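Local coordinates for protein dihydropteroate synthase (Xanthomonas albilineans, PDB 6Q62) that probably catalyses the condensation of para-aminobenzoate with 6-hydroxymethyl-7,8-dihydropterin diphosphate to 7,8-dihydropteroate, a step of folate biosynthesis, at residues G196-T199 with A200-V203; T38-T41 with V42-A45; Y159-V162 with V163-V166. All coordinates share one frame; numbering follows the deposited sequence.

In the fold
All three contacts cap the N-terminus of a helix that follows a parallel strand of the TIM-barrel pterin-binding domain. Along the chain interaction 2 comes first, at the start of helix 41-54, then interaction 3 at helix 162-179 and interaction 1 at helix 199-207, each closing before the next opens. Interactions 1 and 3 are neighbours, their centres about 11 Å apart, and they touch through Tyr159 and Gly196. Interaction 2 lies far off, its centre about 34 Å from that of interaction 1 and about 41 Å from that of interaction 3. Capping boxes close interactions 1 and 2, and an aspartate N-cap closes interaction 3, so side-chain caps start helices at separate points of the barrel.

Interaction 1: residues G196-T199 with A200-V203; sequences GKST and ADNV
Ser198 and Asp201 form a capping box at the start of helix 199-207, where the loop that leaves barrel strand 187-190 turns into the helix of a TIM-barrel fold. The box consists of two reciprocal bonds between side chain and backbone. Ser198 OG takes the N-H of Asp201 at 3.1 Å, and Asp201 OD2 in return receives Ser198 N at 3.0 Å in a nearly straight bond (167°). That amide meets the carboxylate oxygen on its anti side and well out of the carboxylate plane. The serine hydroxyl reaches the first turn because chi1 of 63° sets OG between the backbone N and the carbonyl carbon. Regular helical bonding begins at once, with Asn202 N bound to Ser198 O and Val203 N to Thr199 O.

Lys197, just before the cap, runs across both Asp201 and Asn202 at about a right angle, its CB 3.8 Å from Asp201 CB. Beyond this apolar stem the ammonium group turns away from the helix to Gly192 O and other partners in the preceding loop, and to His145 ND1; the lysine side chain comes within about 8 Å of the bound 6-chloroguanine. Asn202 is also held from outside, its OD1 bonded to Gly194 N and its ND2 to Ser228 OG. The helix start is thereby tied both to the loop behind it and to helix 227-233, where Leu232 receives the side chains of Thr199 and Val203, the latter also touching Val281 of the second subunit. Between the buried lysine and asparagine the contact is one of methylenes against an amide: Asn202 OD1 lies 3.6 Å from Lys197 CB and 3.8 Å from Lys197 CD.

Interaction 2: residues T38-T41 with V42-A45; sequences THTT and VEAA
With chi1 at 78°, Thr40 turns its OG1 toward the helix it precedes, while Glu43, its chi1 an unusual 105° and its chain extended beyond CG, reaches back to the Thr40 backbone. Together they make a capping box at the N-terminus of helix 41-54 in the TIM barrel. Thr40 OG1 accepts the N-H of Glu43 at 2.9 Å, and Glu43 OE2 accepts Thr40 N at 2.8 Å through its anti lone pair. The two side chains cross at about a right angle, with Thr40 OG1 lying 3.3 Å from Glu43 CB. Behind the box the backbone enters the helix through Ala44 N to Thr40 O and Ala45 N to Thr41 O.

His39 adds a side contact to the carboxylate. Its ring plane stands 74° from that of the carboxylate, and ND1 is bonded to Asp35 O, which helps fix the rotation of the imidazole. Beyond the cap, Val42 and Ala45 pack on Val86 of helix 76-93, and Ala44 on Phe33 of the loop after strand 21-27, so that the first turn is packed against both a neighbouring helix and its own preceding loop. At the ring edge, His39 CD2 approaches Glu43 CD to 3.6 Å, close to the imidazole plane.

Interaction 3: residues Y159-V162 with V163-V166; sequences YDDV and VAEV
Glu165 folds back from the first turn of helix 162-179 and offers its carboxylate to the backbone of the loop before it. Its chain, extended beyond CG, carries OE2 to two successive amides. The bond from Asp161 N is nearly straight (3.1 Å to OE2, 168°) and arrives on the anti side, tilted out of the carboxylate plane, whereas that from Asp160 N to the same oxygen is weak on account of its bent angle. The other oxygen, OE1, sits at the edge of the Tyr159 ring, near its plane and 3.3 Å from CD1. OE2 is thus held chiefly by Asp161 N, while a ring edge flanks OE1.

Val162, the first residue of the helix, packs on the same tyrosine. Its CG2 stands 3.6 Å above the centre of one ring face, an aliphatic group laid over an aromatic, and also meets Val166 CG2 at 4.2 Å. Tyr159 is fixed at its far end by a hydrogen bond from OH to Gly196 O, and both Val162 and Val166 press against Leu205 of helix 199-207.

Asp161 provides the cap itself. A chi1 of -171° places CG opposite the backbone N and brings OD1 to Ala164 N at 3.3 Å, the amide approaching from above the carboxylate plane. A water that donates to OD1 and accepts from Val163 N serves a second amide of the first turn. The negative Asp161 side chain would also be expected to interact favourably with the helix dipole. From Asp161 O to Glu165 N, at 2.9 Å, the backbone takes up regular helical bonding. An aspartate N-cap of this kind, reinforced by a glutamate reaching back to the loop amides, begins the helix that follows strand 141-144 in the TIM barrel.

Interaction 1: residues G196-T199 with A200-V203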
loop_
_atom_site.group_PDB
_atom_site.type_symbol
_atom_site.label_atom_id
_atom_site.label_comp_id
_atom_site.label_asym_id
_atom_site.label_seq_id
_atom_site.Cartn_x
_atom_site.Cartn_y
_atom_site.Cartn_z
ATOM N N GLY A 196 23.015 -7.408 5.494
ATOM C CA GLY A 196 24.192 -6.576 5.731
ATOM C C GLY A 196 23.997 -5.160 5.232
ATOM O O GLY A 196 24.861 -4.609 4.552
ATOM N N LYS A 197 22.801 -4.595 5.501
ATOM C CA LYS A 197 22.423 -3.257 5.053
ATOM C C LYS A 197 21.637 -2.538 6.122
ATOM O O LYS A 197 20.755 -3.126 6.736
ATOM C CB LYS A 197 21.595 -3.325 3.762
ATOM C CG LYS A 197 22.408 -3.728 2.537
ATOM C CD LYS A 197 21.519 -4.320 1.481
ATOM C CE LYS A 197 22.326 -4.953 0.370
ATOM N NZ LYS A 197 22.388 -6.420 0.545
ATOM N N SER A 198 21.960 -1.265 6.357
ATOM C CA SER A 198 21.227 -0.449 7.333
ATOM C C SER A 198 19.894 -0.035 6.710
ATOM O O SER A 198 19.721 -0.204 5.504
ATOM C CB SER A 198 22.027 0.811 7.656
ATOM O OG SER A 198 22.176 1.625 6.500
ATOM N N THR A 199 18.985 0.580 7.495
ATOM C CA THR A 199 17.727 1.111 6.942
ATOM C C THR A 199 18.047 2.124 5.834
ATOM O O THR A 199 17.469 2.027 4.754
ATOM C CB THR A 199 16.827 1.684 8.056
ATOM O OG1 THR A 199 16.552 0.637 8.975
ATOM C CG2 THR A 199 15.503 2.244 7.535
ATOM N N ALA A 200 19.018 3.049 6.071
ATOM C CA ALA A 200 19.422 4.048 5.080
ATOM C C ALA A 200 19.884 3.375 3.780
ATOM O O ALA A 200 19.536 3.853 2.695
ATOM C CB ALA A 200 20.535 4.949 5.645
ATOM N N ASP A 201 20.680 2.276 3.882
ATOM C CA ASP A 201 21.152 1.534 2.696
ATOM C C ASP A 201 19.974 0.922 1.965
ATOM O O ASP A 201 19.958 0.920 0.740
ATOM C CB ASP A 201 22.091 0.387 3.084
ATOM C CG ASP A 201 23.417 0.785 3.696
ATOM O OD1 ASP A 201 23.944 1.861 3.324
ATOM O OD2 ASP A 201 23.949 -0.004 4.517
ATOM N N ASN A 202 19.022 0.347 2.702
ATOM C CA ASN A 202 17.844 -0.285 2.079
ATOM C C ASN A 202 16.981 0.749 1.342
ATOM O O ASN A 202 16.506 0.495 0.231
ATOM C CB ASN A 202 17.033 -1.008 3.133
ATOM C CG ASN A 202 17.690 -2.297 3.551
ATOM O OD1 ASN A 202 18.204 -3.040 2.729
ATOM N ND2 ASN A 202 17.725 -2.573 4.832
ATOM N N VAL A 203 16.813 1.940 1.947
ATOM C CA VAL A 203 16.041 3.028 1.343
ATOM C C VAL A 203 16.748 3.524 0.072
ATOM O O VAL A 203 16.095 3.721 -0.956
ATOM C CB VAL A 203 15.783 4.160 2.369
ATOM C CG1 VAL A 203 15.157 5.388 1.701
ATOM C CG2 VAL A 203 14.899 3.666 3.509
#

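Interaction 2: residues T38-T41 with V42-A45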
loop_
_atom_site.group_PDB
_atom_site.type_symbol
_atom_site.label_atom_id
_atom_site.label_comp_id
_atom_site.label_asym_id
_atom_site.label_seq_id
_atom_site.Cartn_x
_atom_site.Cartn_y
_atom_site.Cartn_z
ATOM N N THR A 38 0.058 -30.676 17.605
ATOM C CA THR A 38 -0.713 -31.714 16.893
ATOM C C THR A 38 -0.460 -31.704 15.381
ATOM O O THR A 38 -1.124 -32.437 14.652
ATOM C CB THR A 38 -2.228 -31.538 17.176
ATOM O OG1 THR A 38 -2.717 -30.324 16.578
ATOM C CG2 THR A 38 -2.562 -31.567 18.661
ATOM N N HIS A 39 0.486 -30.907 14.907
ATOM C CA HIS A 39 0.788 -30.870 13.473
ATOM C C HIS A 39 2.260 -31.092 13.210
ATOM O O HIS A 39 3.084 -30.716 14.042
ATOM C CB HIS A 39 0.431 -29.496 12.881
ATOM C CG HIS A 39 -1.032 -29.186 12.916
ATOM N ND1 HIS A 39 -1.603 -28.562 14.003
ATOM C CD2 HIS A 39 -1.997 -29.477 12.015
ATOM C CE1 HIS A 39 -2.897 -28.455 13.719
ATOM N NE2 HIS A 39 -3.181 -29.002 12.535
ATOM N N THR A 40 2.606 -31.578 12.012
ATOM C CA THR A 40 4.013 -31.655 11.662
ATOM C C THR A 40 4.437 -30.303 11.035
ATOM O O THR A 40 3.600 -29.534 10.544
ATOM C CB THR A 40 4.288 -32.835 10.694
ATOM O OG1 THR A 40 3.879 -32.465 9.379
ATOM C CG2 THR A 40 3.641 -34.142 11.113
ATOM N N THR A 41 5.757 -30.034 11.014
ATOM C CA THR A 41 6.285 -28.814 10.377
ATOM C C THR A 41 5.956 -28.856 8.873
ATOM O O THR A 41 5.517 -27.847 8.299
ATOM C CB THR A 41 7.797 -28.726 10.627
ATOM O OG1 THR A 41 7.980 -28.756 12.029
ATOM C CG2 THR A 41 8.420 -27.445 10.052
ATOM N N VAL A 42 6.170 -30.033 8.242
ATOM C CA VAL A 42 5.891 -30.226 6.826
ATOM C C VAL A 42 4.412 -29.924 6.523
ATOM O O VAL A 42 4.146 -29.142 5.616
ATOM C CB VAL A 42 6.333 -31.638 6.348
ATOM C CG1 VAL A 42 5.707 -31.981 5.006
ATOM C CG2 VAL A 42 7.846 -31.731 6.285
ATOM N N GLU A 43 3.473 -30.511 7.283
ATOM C CA GLU A 43 2.051 -30.305 7.023
ATOM C C GLU A 43 1.639 -28.841 7.199
ATOM O O GLU A 43 0.806 -28.343 6.427
ATOM C CB GLU A 43 1.178 -31.267 7.833
ATOM C CG GLU A 43 0.448 -30.701 9.018
ATOM C CD GLU A 43 -0.319 -31.773 9.748
ATOM O OE1 GLU A 43 -1.475 -32.044 9.359
ATOM O OE2 GLU A 43 0.245 -32.363 10.695
ATOM N N ALA A 44 2.225 -28.149 8.201
ATOM C CA ALA A 44 1.920 -26.724 8.419
ATOM C C ALA A 44 2.458 -25.853 7.246
ATOM O O ALA A 44 1.784 -24.918 6.814
ATOM C CB ALA A 44 2.527 -26.269 9.736
ATOM N N ALA A 45 3.652 -26.177 6.723
ATOM C CA ALA A 45 4.242 -25.442 5.587
ATOM C C ALA A 45 3.435 -25.684 4.303
ATOM O O ALA A 45 3.174 -24.727 3.538
ATOM C CB ALA A 45 5.683 -25.877 5.386
#

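Interaction 3: residues Y159-V162 with V163-V166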
loop_
_atom_site.group_PDB
_atom_site.type_symbol
_atom_site.label_atom_id
_atom_site.label_comp_id
_atom_site.label_asym_id
_atom_site.label_seq_id
_atom_site.Cartn_x
_atom_site.Cartn_y
_atom_site.Cartn_z
ATOM N N TYR A 159 29.599 0.768 3.455
ATOM C CA TYR A 159 29.653 0.887 2.010
ATOM C C TYR A 159 30.019 2.326 1.680
ATOM O O TYR A 159 29.418 3.245 2.243
ATOM C CB TYR A 159 28.272 0.607 1.375
ATOM C CG TYR A 159 27.735 -0.781 1.617
ATOM C CD1 TYR A 159 28.056 -1.830 0.759
ATOM C CD2 TYR A 159 26.830 -1.031 2.648
ATOM C CE1 TYR A 159 27.523 -3.102 0.944
ATOM C CE2 TYR A 159 26.305 -2.304 2.855
ATOM C CZ TYR A 159 26.658 -3.335 1.999
ATOM O OH TYR A 159 26.145 -4.584 2.182
ATOM N N ASP A 160 30.952 2.526 0.737
ATOM C CA ASP A 160 31.271 3.871 0.265
ATOM C C ASP A 160 30.078 4.361 -0.573
ATOM O O ASP A 160 29.682 5.523 -0.465
ATOM C CB ASP A 160 32.542 3.858 -0.594
ATOM C CG ASP A 160 33.845 3.873 0.180
ATOM O OD1 ASP A 160 33.832 4.285 1.365
ATOM O OD2 ASP A 160 34.891 3.500 -0.411
ATOM N N ASP A 161 29.474 3.433 -1.355
ATOM C CA ASP A 161 28.346 3.667 -2.246
ATOM C C ASP A 161 27.605 2.328 -2.384
ATOM O O ASP A 161 27.941 1.523 -3.257
ATOM C CB ASP A 161 28.876 4.162 -3.612
ATOM C CG ASP A 161 27.856 4.670 -4.620
ATOM O OD1 ASP A 161 26.656 4.323 -4.489
ATOM O OD2 ASP A 161 28.263 5.372 -5.568
ATOM N N VAL A 162 26.613 2.085 -1.509
ATOM C CA VAL A 162 25.850 0.823 -1.498
ATOM C C VAL A 162 25.226 0.479 -2.873
ATOM O O VAL A 162 25.276 -0.675 -3.274
ATOM C CB VAL A 162 24.802 0.756 -0.348
ATOM C CG1 VAL A 162 23.586 1.662 -0.611
ATOM C CG2 VAL A 162 24.359 -0.687 -0.096
ATOM N N VAL A 163 24.673 1.463 -3.598
ATOM C CA VAL A 163 24.032 1.220 -4.901
ATOM C C VAL A 163 25.053 0.740 -5.925
ATOM O O VAL A 163 24.793 -0.224 -6.668
ATOM C CB VAL A 163 23.259 2.487 -5.401
ATOM C CG1 VAL A 163 22.779 2.331 -6.854
ATOM C CG2 VAL A 163 22.086 2.786 -4.488
ATOM N N ALA A 164 26.204 1.437 -5.987
ATOM C CA ALA A 164 27.246 1.083 -6.942
ATOM C C ALA A 164 27.868 -0.281 -6.589
ATOM O O ALA A 164 28.121 -1.075 -7.489
ATOM C CB ALA A 164 28.317 2.157 -6.987
ATOM N N GLU A 165 28.067 -0.556 -5.298
ATOM C CA GLU A 165 28.646 -1.816 -4.812
ATOM C C GLU A 165 27.730 -3.011 -5.095
ATOM O O GLU A 165 28.200 -4.040 -5.591
ATOM C CB GLU A 165 29.030 -1.707 -3.336
ATOM C CG GLU A 165 30.320 -0.918 -3.170
ATOM C CD GLU A 165 30.701 -0.510 -1.762
ATOM O OE1 GLU A 165 30.845 -1.402 -0.894
ATOM O OE2 GLU A 165 30.891 0.706 -1.534
ATOM N N VAL A 166 26.420 -2.866 -4.801
ATOM C CA VAL A 166 25.443 -3.919 -5.109
ATOM C C VAL A 166 25.368 -4.149 -6.614
ATOM O O VAL A 166 25.425 -5.298 -7.038
ATOM C CB VAL A 166 24.047 -3.659 -4.476
ATOM C CG1 VAL A 166 22.993 -4.613 -5.040
ATOM C CG2 VAL A 166 24.095 -3.778 -2.958
HETATM O O HOH W 1 24.568 4.613 -2.858
#